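Local coordinates for protein hypothetical aldose 1-epimerase (Klebsiella pneumoniae subsp. pneumoniae MGH 78578, PDB 3TY1) that is of unproven function but, as a putative aldose 1-epimerase with a galactose-mutarotase-like supersandwich fold, probably binds carbohydrate, at residues S154-I159 and R182-S187; K29-S34 and S55-T60; A2-L7 and E148-D153. All coordinates share one frame; numbering follows the deposited sequence.

Contact 1: S154-I159 and R182-S187. With SO4 (sulfate ion), chain I.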
loop_
_atom_site.group_PDB
_atom_site.type_symbol
_atom_site.label_atom_id
_atom_site.label_comp_id
_atom_site.label_asym_id
_atom_site.label_seq_id
_atom_site.Cartn_x
_atom_site.Cartn_y
_atom_site.Cartn_z
ATOM N N SER A 154 -41.563 2.502 -11.274
ATOM C CA SER A 154 -42.891 2.073 -10.824
ATOM C C SER A 154 -42.777 0.762 -10.065
ATOM O O SER A 154 -41.724 0.126 -10.100
ATOM C CB SER A 154 -43.845 1.991 -12.027
ATOM O OG SER A 154 -43.498 0.903 -12.874
ATOM N N ALA A 155 -43.835 0.407 -9.349
ATOM C CA ALA A 155 -43.892 -0.807 -8.549
ATOM C C ALA A 155 -43.482 -2.009 -9.385
ATOM O O ALA A 155 -43.913 -2.120 -10.531
ATOM C CB ALA A 155 -45.258 -1.004 -7.971
ATOM N N PRO A 156 -42.690 -2.928 -8.813
ATOM C CA PRO A 156 -42.209 -3.048 -7.439
ATOM C C PRO A 156 -40.910 -2.328 -7.111
ATOM O O PRO A 156 -40.314 -2.629 -6.080
ATOM C CB PRO A 156 -42.065 -4.588 -7.275
ATOM C CG PRO A 156 -41.580 -5.022 -8.606
ATOM C CD PRO A 156 -42.353 -4.160 -9.593
ATOM N N TYR A 157 -40.485 -1.339 -7.913
ATOM C CA TYR A 157 -39.328 -0.492 -7.520
ATOM C C TYR A 157 -38.036 -1.250 -7.305
ATOM O O TYR A 157 -37.294 -1.012 -6.352
ATOM C CB TYR A 157 -39.667 0.381 -6.287
ATOM C CG TYR A 157 -40.877 1.264 -6.509
ATOM C CD1 TYR A 157 -40.805 2.380 -7.339
ATOM C CD2 TYR A 157 -42.101 0.977 -5.899
ATOM C CE1 TYR A 157 -41.917 3.206 -7.521
ATOM C CE2 TYR A 157 -43.205 1.785 -6.081
ATOM C CZ TYR A 157 -43.123 2.887 -6.890
ATOM O OH TYR A 157 -44.239 3.683 -7.052
ATOM N N GLU A 158 -37.753 -2.167 -8.233
ATOM C CA GLU A 158 -36.532 -2.928 -8.191
ATOM C C GLU A 158 -35.308 -1.987 -8.195
ATOM O O GLU A 158 -35.236 -1.072 -8.979
ATOM C CB GLU A 158 -36.444 -3.873 -9.389
ATOM C CG GLU A 158 -35.266 -4.827 -9.324
ATOM C CD GLU A 158 -35.091 -5.693 -10.592
ATOM O OE1 GLU A 158 -35.535 -5.305 -11.666
ATOM O OE2 GLU A 158 -34.437 -6.735 -10.516
ATOM N N ILE A 159 -34.363 -2.289 -7.306
ATOM C CA ILE A 159 -33.133 -1.563 -7.133
ATOM C C ILE A 159 -32.028 -2.419 -7.743
ATOM O O ILE A 159 -31.993 -3.619 -7.520
ATOM C CB ILE A 159 -32.839 -1.350 -5.645
ATOM C CG1 ILE A 159 -33.983 -0.537 -4.989
ATOM C CG2 ILE A 159 -31.418 -0.673 -5.425
ATOM C CD1 ILE A 159 -33.910 -0.594 -3.413
ATOM N N ARG A 182 -29.349 -7.109 -7.477
ATOM C CA ARG A 182 -30.729 -6.689 -7.721
ATOM C C ARG A 182 -31.571 -7.052 -6.508
ATOM O O ARG A 182 -31.481 -8.166 -5.974
ATOM C CB ARG A 182 -31.294 -7.373 -8.942
ATOM C CG ARG A 182 -30.463 -7.213 -10.163
ATOM C CD ARG A 182 -31.231 -7.739 -11.395
ATOM N NE ARG A 182 -30.354 -7.745 -12.559
ATOM C CZ ARG A 182 -30.679 -8.222 -13.750
ATOM N NH1 ARG A 182 -31.873 -8.768 -13.960
ATOM N NH2 ARG A 182 -29.784 -8.175 -14.729
ATOM N N TYR A 183 -32.377 -6.105 -6.053
ATOM C CA TYR A 183 -33.212 -6.324 -4.880
ATOM C C TYR A 183 -34.554 -5.635 -5.052
ATOM O O TYR A 183 -34.590 -4.457 -5.372
ATOM C CB TYR A 183 -32.490 -5.811 -3.616
ATOM C CG TYR A 183 -33.375 -5.963 -2.401
ATOM C CD1 TYR A 183 -33.741 -7.235 -1.954
ATOM C CD2 TYR A 183 -33.836 -4.876 -1.703
ATOM C CE1 TYR A 183 -34.596 -7.415 -0.869
ATOM C CE2 TYR A 183 -34.706 -5.044 -0.610
ATOM C CZ TYR A 183 -35.085 -6.323 -0.202
ATOM O OH TYR A 183 -35.947 -6.457 0.886
ATOM N N VAL A 184 -35.648 -6.383 -4.858
ATOM C CA VAL A 184 -36.984 -5.836 -4.868
ATOM C C VAL A 184 -37.342 -5.478 -3.404
ATOM O O VAL A 184 -37.348 -6.335 -2.516
ATOM C CB VAL A 184 -38.031 -6.802 -5.455
ATOM C CG1 VAL A 184 -39.438 -6.182 -5.354
ATOM C CG2 VAL A 184 -37.703 -7.143 -6.879
ATOM N N PRO A 185 -37.640 -4.195 -3.144
ATOM C CA PRO A 185 -37.986 -3.789 -1.788
ATOM C C PRO A 185 -39.041 -4.654 -1.139
ATOM O O PRO A 185 -40.018 -4.996 -1.774
ATOM C CB PRO A 185 -38.494 -2.361 -1.994
ATOM C CG PRO A 185 -37.590 -1.839 -2.999
ATOM C CD PRO A 185 -37.441 -3.009 -4.002
ATOM N N GLY A 186 -38.810 -5.064 0.102
ATOM C CA GLY A 186 -39.746 -5.972 0.803
ATOM C C GLY A 186 -39.510 -7.475 0.617
ATOM O O GLY A 186 -40.062 -8.288 1.361
ATOM N N SER A 187 -38.698 -7.838 -0.362
ATOM C CA SER A 187 -38.395 -9.226 -0.667
ATOM C C SER A 187 -37.454 -9.824 0.379
ATOM O O SER A 187 -36.674 -9.101 1.027
ATOM C CB SER A 187 -37.670 -9.324 -2.036
ATOM O OG SER A 187 -37.506 -10.713 -2.389
HETATM S S SO4 I . -33.285 -7.568 -17.430
HETATM O O1 SO4 I . -34.125 -8.215 -16.421
HETATM O O2 SO4 I . -33.629 -8.114 -18.736
HETATM O O3 SO4 I . -33.568 -6.143 -17.456
HETATM O O4 SO4 I . -31.877 -7.872 -17.233
HETATM O O HOH W 1 -41.382 -3.741 -3.776
HETATM O O HOH W 2 -34.763 -8.473 -12.372
#

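Contact 2: K29-S34 and S55-T60. With SO4 (sulfate ion), chain G.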
loop_
_atom_site.group_PDB
_atom_site.type_symbol
_atom_site.label_atom_id
_atom_site.label_comp_id
_atom_site.label_asym_id
_atom_site.label_seq_id
_atom_site.Cartn_x
_atom_site.Cartn_y
_atom_site.Cartn_z
ATOM N N LYS A 29 -44.450 4.981 -2.984
ATOM C CA LYS A 29 -45.594 4.883 -2.045
ATOM C C LYS A 29 -45.837 3.531 -1.310
ATOM O O LYS A 29 -46.704 3.464 -0.397
ATOM C CB LYS A 29 -46.876 5.266 -2.817
ATOM C CG LYS A 29 -46.840 6.653 -3.515
ATOM C CD LYS A 29 -47.227 7.789 -2.568
ATOM C CE LYS A 29 -48.725 7.938 -2.500
ATOM N NZ LYS A 29 -49.167 8.721 -1.336
ATOM N N ASP A 30 -45.097 2.492 -1.698
ATOM C CA ASP A 30 -45.306 1.143 -1.193
ATOM C C ASP A 30 -44.181 0.892 -0.131
ATOM O O ASP A 30 -44.088 1.663 0.802
ATOM C CB ASP A 30 -45.262 0.152 -2.366
ATOM C CG ASP A 30 -46.267 0.506 -3.470
ATOM O OD1 ASP A 30 -47.344 1.086 -3.176
ATOM O OD2 ASP A 30 -45.976 0.203 -4.637
ATOM N N HIS A 31 -43.309 -0.098 -0.312
ATOM C CA HIS A 31 -42.305 -0.439 0.689
ATOM C C HIS A 31 -41.273 0.677 0.817
ATOM O O HIS A 31 -40.689 1.062 -0.210
ATOM C CB HIS A 31 -41.606 -1.738 0.301
ATOM C CG HIS A 31 -42.469 -2.961 0.426
ATOM N ND1 HIS A 31 -42.623 -3.630 1.622
ATOM C CD2 HIS A 31 -43.180 -3.665 -0.493
ATOM C CE1 HIS A 31 -43.417 -4.671 1.443
ATOM N NE2 HIS A 31 -43.759 -4.722 0.167
ATOM N N ALA A 32 -41.074 1.192 2.047
ATOM C CA ALA A 32 -40.117 2.268 2.318
ATOM C C ALA A 32 -38.696 1.768 2.302
ATOM O O ALA A 32 -38.392 0.701 2.822
ATOM C CB ALA A 32 -40.388 2.925 3.654
ATOM N N PHE A 33 -37.802 2.596 1.780
ATOM C CA PHE A 33 -36.410 2.263 1.753
ATOM C C PHE A 33 -35.542 3.506 1.554
ATOM O O PHE A 33 -36.015 4.592 1.194
ATOM C CB PHE A 33 -36.124 1.246 0.625
ATOM C CG PHE A 33 -36.350 1.775 -0.756
ATOM C CD1 PHE A 33 -35.318 2.439 -1.441
ATOM C CD2 PHE A 33 -37.555 1.599 -1.388
ATOM C CE1 PHE A 33 -35.524 2.927 -2.725
ATOM C CE2 PHE A 33 -37.757 2.077 -2.702
ATOM C CZ PHE A 33 -36.740 2.741 -3.351
ATOM N N SER A 34 -34.265 3.332 1.792
ATOM C CA SER A 34 -33.287 4.366 1.454
ATOM C C SER A 34 -32.046 3.657 0.965
ATOM O O SER A 34 -31.879 2.458 1.219
ATOM C CB SER A 34 -32.974 5.246 2.648
ATOM O OG SER A 34 -32.279 4.510 3.633
ATOM N N SER A 55 -34.022 -1.159 4.320
ATOM C CA SER A 55 -35.435 -1.460 4.142
ATOM C C SER A 55 -36.187 -1.316 5.462
ATOM O O SER A 55 -35.646 -1.650 6.531
ATOM C CB SER A 55 -35.566 -2.873 3.642
ATOM O OG SER A 55 -35.138 -2.964 2.299
ATOM N N LYS A 56 -37.433 -0.856 5.400
ATOM C CA LYS A 56 -38.235 -0.840 6.613
ATOM C C LYS A 56 -38.635 -2.291 6.977
ATOM O O LYS A 56 -38.360 -2.718 8.097
ATOM C CB LYS A 56 -39.465 0.069 6.490
ATOM C CG LYS A 56 -40.200 0.270 7.840
ATOM C CD LYS A 56 -41.143 1.486 7.842
ATOM C CE LYS A 56 -42.249 1.359 6.795
ATOM N NZ LYS A 56 -43.235 2.472 6.842
ATOM N N ASP A 57 -39.165 -3.051 5.997
ATOM C CA ASP A 57 -39.766 -4.363 6.171
ATOM C C ASP A 57 -39.157 -5.416 5.222
ATOM O O ASP A 57 -39.873 -6.237 4.688
ATOM C CB ASP A 57 -41.281 -4.208 5.864
ATOM C CG ASP A 57 -41.538 -3.507 4.512
ATOM O OD1 ASP A 57 -40.590 -3.399 3.712
ATOM O OD2 ASP A 57 -42.658 -3.038 4.244
ATOM N N GLY A 58 -37.864 -5.350 4.960
ATOM C CA GLY A 58 -37.239 -6.253 4.021
ATOM C C GLY A 58 -35.829 -6.516 4.441
ATOM O O GLY A 58 -35.564 -6.608 5.628
ATOM N N LEU A 59 -34.939 -6.607 3.460
ATOM C CA LEU A 59 -33.538 -6.844 3.716
ATOM C C LEU A 59 -32.778 -5.522 3.770
ATOM O O LEU A 59 -32.962 -4.648 2.903
ATOM C CB LEU A 59 -32.926 -7.711 2.635
ATOM C CG LEU A 59 -33.427 -9.147 2.445
ATOM C CD1 LEU A 59 -32.608 -9.847 1.330
ATOM C CD2 LEU A 59 -33.325 -9.885 3.795
ATOM N N THR A 60 -31.863 -5.426 4.726
ATOM C CA THR A 60 -30.922 -4.327 4.761
ATOM C C THR A 60 -29.612 -4.913 4.244
ATOM O O THR A 60 -29.083 -5.901 4.791
ATOM C CB THR A 60 -30.805 -3.668 6.145
ATOM O OG1 THR A 60 -32.030 -2.993 6.413
ATOM C CG2 THR A 60 -29.647 -2.595 6.145
HETATM S S SO4 G . -51.603 9.199 0.686
HETATM O O1 SO4 G . -52.047 9.487 2.053
HETATM O O2 SO4 G . -52.783 9.149 -0.191
HETATM O O3 SO4 G . -50.698 10.263 0.253
HETATM O O4 SO4 G . -50.886 7.921 0.602
HETATM O O HOH W 3 -42.331 -0.469 4.229
#

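Contact 3: A2-L7 and E148-D153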
loop_
_atom_site.group_PDB
_atom_site.type_symbol
_atom_site.label_atom_id
_atom_site.label_comp_id
_atom_site.label_asym_id
_atom_site.label_seq_id
_atom_site.Cartn_x
_atom_site.Cartn_y
_atom_site.Cartn_z
ATOM N N ALA A 2 -36.501 3.699 -15.484
ATOM C CA ALA A 2 -35.713 3.655 -14.255
ATOM C C ALA A 2 -34.882 4.916 -14.159
ATOM O O ALA A 2 -34.590 5.556 -15.174
ATOM C CB ALA A 2 -34.807 2.419 -14.235
ATOM N N LYS A 3 -34.539 5.310 -12.939
ATOM C CA LYS A 3 -33.613 6.404 -12.755
ATOM C C LYS A 3 -32.292 5.808 -12.299
ATOM O O LYS A 3 -32.282 4.905 -11.455
ATOM C CB LYS A 3 -34.133 7.410 -11.758
ATOM C CG LYS A 3 -33.120 8.559 -11.517
ATOM C CD LYS A 3 -33.755 9.931 -11.356
ATOM C CE LYS A 3 -32.678 11.020 -11.476
ATOM N NZ LYS A 3 -33.245 12.385 -11.491
ATOM N N THR A 4 -31.196 6.315 -12.864
ATOM C CA THR A 4 -29.858 5.886 -12.507
ATOM C C THR A 4 -29.082 7.045 -11.888
ATOM O O THR A 4 -29.085 8.134 -12.441
ATOM C CB THR A 4 -29.121 5.342 -13.758
ATOM O OG1 THR A 4 -29.841 4.201 -14.268
ATOM C CG2 THR A 4 -27.686 4.897 -13.417
ATOM N N TRP A 5 -28.421 6.798 -10.750
ATOM C CA TRP A 5 -27.450 7.744 -10.174
ATOM C C TRP A 5 -26.047 7.170 -10.324
ATOM O O TRP A 5 -25.814 6.004 -10.009
ATOM C CB TRP A 5 -27.722 7.983 -8.691
ATOM C CG TRP A 5 -28.999 8.667 -8.407
ATOM C CD1 TRP A 5 -29.163 9.993 -8.166
ATOM C CD2 TRP A 5 -30.303 8.077 -8.325
ATOM N NE1 TRP A 5 -30.476 10.277 -7.931
ATOM C CE2 TRP A 5 -31.207 9.121 -8.011
ATOM C CE3 TRP A 5 -30.798 6.779 -8.467
ATOM C CZ2 TRP A 5 -32.577 8.907 -7.866
ATOM C CZ3 TRP A 5 -32.130 6.564 -8.318
ATOM C CH2 TRP A 5 -33.022 7.627 -8.022
ATOM N N VAL A 6 -25.098 7.995 -10.765
ATOM C CA VAL A 6 -23.726 7.556 -10.974
ATOM C C VAL A 6 -22.954 8.046 -9.761
ATOM O O VAL A 6 -22.714 9.230 -9.593
ATOM C CB VAL A 6 -23.091 8.103 -12.298
ATOM C CG1 VAL A 6 -21.607 7.646 -12.381
ATOM C CG2 VAL A 6 -23.896 7.643 -13.542
ATOM N N LEU A 7 -22.595 7.130 -8.887
ATOM C CA LEU A 7 -21.932 7.483 -7.636
ATOM C C LEU A 7 -20.433 7.645 -7.818
ATOM O O LEU A 7 -19.807 8.375 -7.053
ATOM C CB LEU A 7 -22.169 6.394 -6.577
ATOM C CG LEU A 7 -23.444 6.410 -5.751
ATOM C CD1 LEU A 7 -24.636 6.689 -6.547
ATOM C CD2 LEU A 7 -23.568 5.129 -4.902
ATOM N N GLU A 148 -22.968 2.574 -10.021
ATOM C CA GLU A 148 -24.290 3.134 -10.352
ATOM C C GLU A 148 -25.372 2.479 -9.522
ATOM O O GLU A 148 -25.308 1.271 -9.256
ATOM C CB GLU A 148 -24.663 2.892 -11.815
ATOM C CG GLU A 148 -23.737 3.574 -12.793
ATOM C CD GLU A 148 -24.036 3.265 -14.281
ATOM O OE1 GLU A 148 -24.718 2.275 -14.595
ATOM O OE2 GLU A 148 -23.558 4.033 -15.140
ATOM N N VAL A 149 -26.358 3.289 -9.146
ATOM C CA VAL A 149 -27.541 2.845 -8.434
ATOM C C VAL A 149 -28.747 3.150 -9.334
ATOM O O VAL A 149 -28.908 4.276 -9.827
ATOM C CB VAL A 149 -27.696 3.585 -7.081
ATOM C CG1 VAL A 149 -29.050 3.245 -6.442
ATOM C CG2 VAL A 149 -26.532 3.245 -6.166
ATOM N N GLU A 150 -29.609 2.164 -9.507
ATOM C CA GLU A 150 -30.784 2.298 -10.378
ATOM C C GLU A 150 -32.017 1.902 -9.575
ATOM O O GLU A 150 -31.986 0.919 -8.826
ATOM C CB GLU A 150 -30.614 1.404 -11.610
ATOM C CG GLU A 150 -31.827 1.265 -12.549
ATOM C CD GLU A 150 -31.664 0.117 -13.568
ATOM O OE1 GLU A 150 -30.583 0.014 -14.195
ATOM O OE2 GLU A 150 -32.613 -0.698 -13.707
ATOM N N VAL A 151 -33.090 2.659 -9.742
ATOM C CA VAL A 151 -34.379 2.356 -9.105
ATOM C C VAL A 151 -35.449 2.466 -10.176
ATOM O O VAL A 151 -35.544 3.487 -10.861
ATOM C CB VAL A 151 -34.687 3.299 -7.931
ATOM C CG1 VAL A 151 -36.057 2.907 -7.254
ATOM C CG2 VAL A 151 -33.533 3.238 -6.896
ATOM N N ALA A 152 -36.203 1.393 -10.363
ATOM C CA ALA A 152 -37.314 1.384 -11.316
ATOM C C ALA A 152 -38.320 2.474 -10.966
ATOM O O ALA A 152 -38.544 2.780 -9.782
ATOM C CB ALA A 152 -38.008 0.020 -11.336
ATOM N N ASP A 153 -38.923 3.049 -11.998
ATOM C CA ASP A 153 -39.851 4.179 -11.800
ATOM C C ASP A 153 -41.254 3.801 -11.344
ATOM O O ASP A 153 -42.069 4.698 -11.067
ATOM C CB ASP A 153 -39.904 5.100 -13.037
ATOM C CG ASP A 153 -40.502 4.453 -14.274
ATOM O OD1 ASP A 153 -41.204 3.386 -14.232
ATOM O OD2 ASP A 153 -40.249 5.067 -15.344
#

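Contact 1: S154-I159 and R182-S187
At the ends of two neighbouring inner strands of the large antiparallel sheet of the supersandwich, the loop that leads into strand 159-169 meets the end of strand 173-183 and the type II turn after it. The sheet pairing here is a single hydrogen-bonded antiparallel pair, Ile159 with Tyr183. Ile159 N donates to Tyr183 O at 2.9 Å, almost straight at 170° although it approaches from above the carbonyl plane; Tyr183 N returns the bond to Ile159 O, this time in the carbonyl plane. The ladder stops there while the chains stay close, Tyr157 O lying 3.1 Å from Pro185 CD. Water 1 donates to both Pro156 O, at 2.8 Å, and Pro185 O, at 2.7 Å, joining loop and turn. The turn is closed by Ser187 N donating to Val184 O, and Gly186 takes its positive phi, 89°. Apolar contacts fill in around these bonds: Pro156, preceded by a cis peptide, sets CB against Val184 CG1 at 3.6 Å, while Ile159 CD1 reaches Pro185 CG. Glu158, its CG anti to the backbone N and its chain extended, crosses the Arg182 chain obliquely, Glu158 OE2 3.5 Å from Arg182 CD. The two charged groups are not paired with each other: Glu158 OE1 forms a salt bridge with Arg160, and Arg182 NE one with Glu180. Water 2 lies within hydrogen-bonding distance of Glu158 OE2 (2.6 Å) and takes a weak bond from Arg182 NH1. A sulfate, probably from the crystallisation liquor, receives weak bonds from the guanidinium and is also bound by Arg160 NH1. Tyr183 OH is used both ways: it accepts from Leu59 N and donates to Ser187 O at 2.7 Å, in the carbonyl plane and on a lone pair.

Contact 2: K29-S34 and S55-T60
His31 and Asp57 bring together two loops at the ends of adjacent strands of the six-stranded antiparallel sheet through a His-carboxylate hydrogen bond. From its CB, 3.9 Å from Asp57 OD1, the His31 side chain turns with CG anti to the carbonyl carbon (chi1 -71°). CG lies equally far from both carboxylate oxygens. His31 ND1 makes the bond: it donates to Asp57 OD2 at 2.7 Å and more weakly to OD1, with an N-H...O angle of 140° for the shorter. Next round the ring, His31 CE1 also approaches Asp57 OD2, at 3.3 Å. The carboxylate lies at the ring's edge, its plane turned 68° from the ring, so that OD2 is met from above the carboxylate plane. Asp57 holds this position with CG between its backbone N and carbonyl carbon, and OD2 also accepts from water 3, which in turn takes the N-H of Ala32. A backbone bond lies nearby, from Lys56 N to Ala32 O at 3.2 Å, while Ala32 CB packs on Lys56 CE. Ser55 OG donates to Leu59 O. Just inward, Phe33 and Ser55 form a non-hydrogen-bonded antiparallel pair; strand 33-39 lies between strands 19-22 and 49-55, and Phe33 reaches Pro185, in the turn after strand 173-183 of the large sheet.

Contact 3: A2-L7 and E148-D153
Four backbone hydrogen bonds form the inner shell between strands 2-7 and 148-152, whose axes run antiparallel at 163° and approach to 4.6 Å. Lys3 and Val151 exchange one pair of bonds, Trp5 and Val149 another; the shortest, Trp5 N to Val149 O, is 2.7 Å and lies nearly along the C=O axis. On one face, Trp5 lies with CG anti to its carbonyl carbon (chi1 -66°). This puts Trp5 CE3 3.4 Å from Val149 O, which sits at the ring edge in its plane, and Trp5 CZ3 3.9 Å from Val151 CG2. Lys3 CG rests over one face of the indole, offset toward the rim, and Leu7 CD2 meets Val149 CG2 at 3.7 Å. The other face is more polar: Ala2 CB touches Glu150 CG at 3.6 Å, Thr4 CG2 packs on Glu148 CB, and Val6 lies beside Glu148. The carboxylates look further out, Glu148 OE1 and Glu150 OE1 both forming salt bridges with Arg162 of the next strand. Trp5 meets Trp19 with planes about 60° apart. The pairing adds strand 2-9 to the large sheet, whose Trp5, Val149 and Val151 face packs on strands 19-22 and 33-39 of the second sheet, as in the family's beta-supersandwich.

Overall arrangement
From the N terminus, strand 2-9 pairs with strand 146-152 in contact 3, closing a loop of 140 residues. Contact 2 is nested within it, joining the lead-in to strand 33-39 with the loop after strand 49-55 in the smaller sheet. Contact 1 comes last, in series with both, closing a loop of 22 residues that is mostly strand. Contacts 1 and 3 share the large sheet, with centres about 12 Å apart, and Glu158 O lies 3.0 Å from Ala152 N, a probable hydrogen bond. Contacts 1 and 2, with centres about 9 Å apart, meet between sheets, where Tyr183 OH lies 2.8 Å from Leu59 N, a hydrogen bond. Phe33 packing on Val151 links contacts 2 and 3.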